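Local coordinates for protein ATP-dependent kinase YFH7 (Saccharomyces cerevisiae, PDB 2GA8) that acts as an ATP-dependent P-loop kinase that could take part in assembly of the endoplasmic reticulum membrane, at residues Val11-Leu14 with Leu15-Ile19. Residues are numbered along the deposited sequence; the frame is centred on the assembly and turned at random.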
ATOM      1  N   VAL A  11     -14.797   9.596  -0.528  1.00 14.73           N
ATOM      2  CA  VAL A  11     -14.135   8.751  -1.524  1.00 14.53           C
ATOM      3  C   VAL A  11     -15.060   8.569  -2.730  1.00 14.63           C
ATOM      4  O   VAL A  11     -14.637   8.704  -3.877  1.00 13.40           O
ATOM      5  CB  VAL A  11     -13.785   7.367  -0.941  1.00 16.07           C
ATOM      6  CG1 VAL A  11     -13.284   6.442  -2.045  1.00 16.83           C
ATOM      7  CG2 VAL A  11     -12.724   7.517   0.131  1.00 19.93           C
ATOM      8  N   LEU A  12     -16.333   8.281  -2.470  1.00 14.70           N
ATOM      9  CA  LEU A  12     -17.288   8.096  -3.556  1.00 14.90           C
ATOM     10  C   LEU A  12     -17.503   9.390  -4.333  1.00 15.60           C
ATOM     11  O   LEU A  12     -17.766   9.365  -5.533  1.00 14.97           O
ATOM     12  CB  LEU A  12     -18.628   7.583  -3.016  1.00 15.87           C
ATOM     13  CG  LEU A  12     -18.582   6.189  -2.386  1.00 18.89           C
ATOM     14  CD1 LEU A  12     -19.974   5.783  -1.925  1.00 21.72           C
ATOM     15  CD2 LEU A  12     -18.052   5.190  -3.400  1.00 19.31           C
ATOM     16  N   GLN A  13     -17.391  10.524  -3.652  1.00 15.35           N
ATOM     17  CA  GLN A  13     -17.579  11.796  -4.331  1.00 18.15           C
ATOM     18  C   GLN A  13     -16.457  12.041  -5.329  1.00 16.70           C
ATOM     19  O   GLN A  13     -16.695  12.508  -6.443  1.00 17.41           O
ATOM     20  CB  GLN A  13     -17.634  12.939  -3.320  1.00 19.35           C
ATOM     21  CG  GLN A  13     -17.803  14.300  -3.958  1.00 27.75           C
ATOM     22  CD  GLN A  13     -18.160  15.361  -2.944  1.00 32.54           C
ATOM     23  OE1 GLN A  13     -17.396  15.630  -2.013  1.00 36.39           O
ATOM     24  NE2 GLN A  13     -19.329  15.968  -3.110  1.00 33.42           N
ATOM     25  N   LEU A  14     -15.232  11.722  -4.929  1.00 17.09           N
ATOM     26  CA  LEU A  14     -14.091  11.916  -5.817  1.00 17.70           C
ATOM     27  C   LEU A  14     -14.152  10.930  -6.975  1.00 14.69           C
ATOM     28  O   LEU A  14     -13.910  11.298  -8.122  1.00 16.53           O
ATOM     29  CB  LEU A  14     -12.772  11.750  -5.060  1.00 17.95           C
ATOM     30  CG  LEU A  14     -11.516  11.975  -5.919  1.00 18.88           C
ATOM     31  CD1 LEU A  14     -11.604  13.327  -6.617  1.00 21.37           C
ATOM     32  CD2 LEU A  14     -10.278  11.914  -5.053  1.00 19.77           C
ATOM     33  N   LEU A  15     -14.490   9.678  -6.685  1.00 15.56           N
ATOM     34  CA  LEU A  15     -14.578   8.687  -7.749  1.00 15.03           C
ATOM     35  C   LEU A  15     -15.605   9.147  -8.773  1.00 14.61           C
ATOM     36  O   LEU A  15     -15.371   9.075  -9.975  1.00 14.72           O
ATOM     37  CB  LEU A  15     -14.979   7.316  -7.192  1.00 13.72           C
ATOM     38  CG  LEU A  15     -15.151   6.195  -8.225  1.00 16.85           C
ATOM     39  CD1 LEU A  15     -13.863   6.010  -9.013  1.00 14.83           C
ATOM     40  CD2 LEU A  15     -15.531   4.899  -7.524  1.00 17.56           C
ATOM     41  N   ASP A  16     -16.742   9.639  -8.294  1.00 15.30           N
ATOM     42  CA  ASP A  16     -17.783  10.100  -9.204  1.00 16.42           C
ATOM     43  C   ASP A  16     -17.307  11.290 -10.030  1.00 15.98           C
ATOM     44  O   ASP A  16     -17.576  11.375 -11.224  1.00 15.46           O
ATOM     45  CB  ASP A  16     -19.038  10.492  -8.430  1.00 16.01           C
ATOM     46  CG  ASP A  16     -20.198  10.805  -9.349  1.00 19.17           C
ATOM     47  OD1 ASP A  16     -20.703   9.866  -9.996  1.00 20.41           O
ATOM     48  OD2 ASP A  16     -20.592  11.986  -9.436  1.00 18.75           O
ATOM     49  N   ASN A  17     -16.603  12.211  -9.386  1.00 17.76           N
ATOM     50  CA  ASN A  17     -16.085  13.389 -10.073  1.00 20.91           C
ATOM     51  C   ASN A  17     -15.028  13.049 -11.121  1.00 20.27           C
ATOM     52  O   ASN A  17     -14.900  13.744 -12.129  1.00 21.84           O
ATOM     53  CB  ASN A  17     -15.496  14.369  -9.059  1.00 26.55           C
ATOM     54  CG  ASN A  17     -16.517  15.367  -8.555  1.00 32.89           C
ATOM     55  OD1 ASN A  17     -16.359  15.950  -7.482  1.00 37.24           O
ATOM     56  ND2 ASN A  17     -17.569  15.583  -9.343  1.00 35.11           N
ATOM     57  N   ARG A  18     -14.292  11.968 -10.891  1.00 17.65           N
ATOM     58  CA  ARG A  18     -13.221  11.555 -11.798  1.00 17.30           C
ATOM     59  C   ARG A  18     -13.557  10.319 -12.627  1.00 16.23           C
ATOM     60  O   ARG A  18     -12.688   9.754 -13.288  1.00 16.21           O
ATOM     61  CB  ARG A  18     -11.953  11.286 -10.980  1.00 15.76           C
ATOM     62  CG  ARG A  18     -11.530  12.444 -10.092  1.00 19.17           C
ATOM     63  CD  ARG A  18     -11.068  13.631 -10.921  1.00 17.66           C
ATOM     64  NE  ARG A  18      -9.905  13.283 -11.732  1.00 20.85           N
ATOM     65  CZ  ARG A  18      -9.260  14.129 -12.528  1.00 22.15           C
ATOM     66  NH1 ARG A  18      -9.665  15.389 -12.632  1.00 25.97           N
ATOM     67  NH2 ARG A  18      -8.200  13.718 -13.210  1.00 22.91           N
ATOM     68  N   ILE A  19     -14.822   9.916 -12.604  1.00 18.19           N
ATOM     69  CA  ILE A  19     -15.291   8.729 -13.312  1.00 19.15           C
ATOM     70  C   ILE A  19     -14.893   8.633 -14.789  1.00 19.95           C
ATOM     71  O   ILE A  19     -14.646   7.537 -15.300  1.00 19.54           O
ATOM     72  CB  ILE A  19     -16.832   8.618 -13.201  1.00 21.68           C
ATOM     73  CG1 ILE A  19     -17.271   7.181 -13.485  1.00 25.64           C
ATOM     74  CG2 ILE A  19     -17.501   9.592 -14.165  1.00 21.80           C
ATOM     75  CD1 ILE A  19     -16.801   6.186 -12.438  1.00 24.99           C
TER
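Leu14 and Arg18 meet one turn apart in the last turns of amphipathic helix 4-17, which packs by one side on the parallel sheet of this P-loop kinase, away from the probable ATP-binding loop. Four i-to-i+4 backbone hydrogen bonds carry the helix to its C-terminal end. Leu15 N reaches Val11 O at 3.0 Å in a nearly straight bond (N-H...O 166°), and the next two run from Asp16 N to Leu12 O and from Asn17 N to Gln13 O. The last, Arg18 N to Leu14 O at 2.9 Å, is the most bent (140°); Arg18 is where the chain leaves helical geometry, and its N also makes a weak bond to Leu15 O.

Apolar packing faces the sheet: Val11 and Leu15 are buried against Ile262 of strand 262-267 and against strand 25-30, while Val11 and Leu14 touch Leu291 of strand 290-296.

Polar side chains line the outer flank. Gln13 and Asn17 run side by side, their amide planes almost parallel (7° apart), with Gln13 CG 4.2 Å from Asn17 OD1. Asp16 lays its CB 3.4 Å from Leu12 O. Its OD1 forms a salt bridge with Lys225 of helix 222-227, the helix on whose Phe223 Leu12 lies. Arg18 NE hydrogen-bonds Asn22 OD1. The aliphatic root of the arginine lies alongside Leu14, because chi1 sets CG anti to the carbonyl carbon and beside the backbone N: Arg18 CG sits 3.6 Å from Leu14 CD1 and 3.3 Å from Leu14 O.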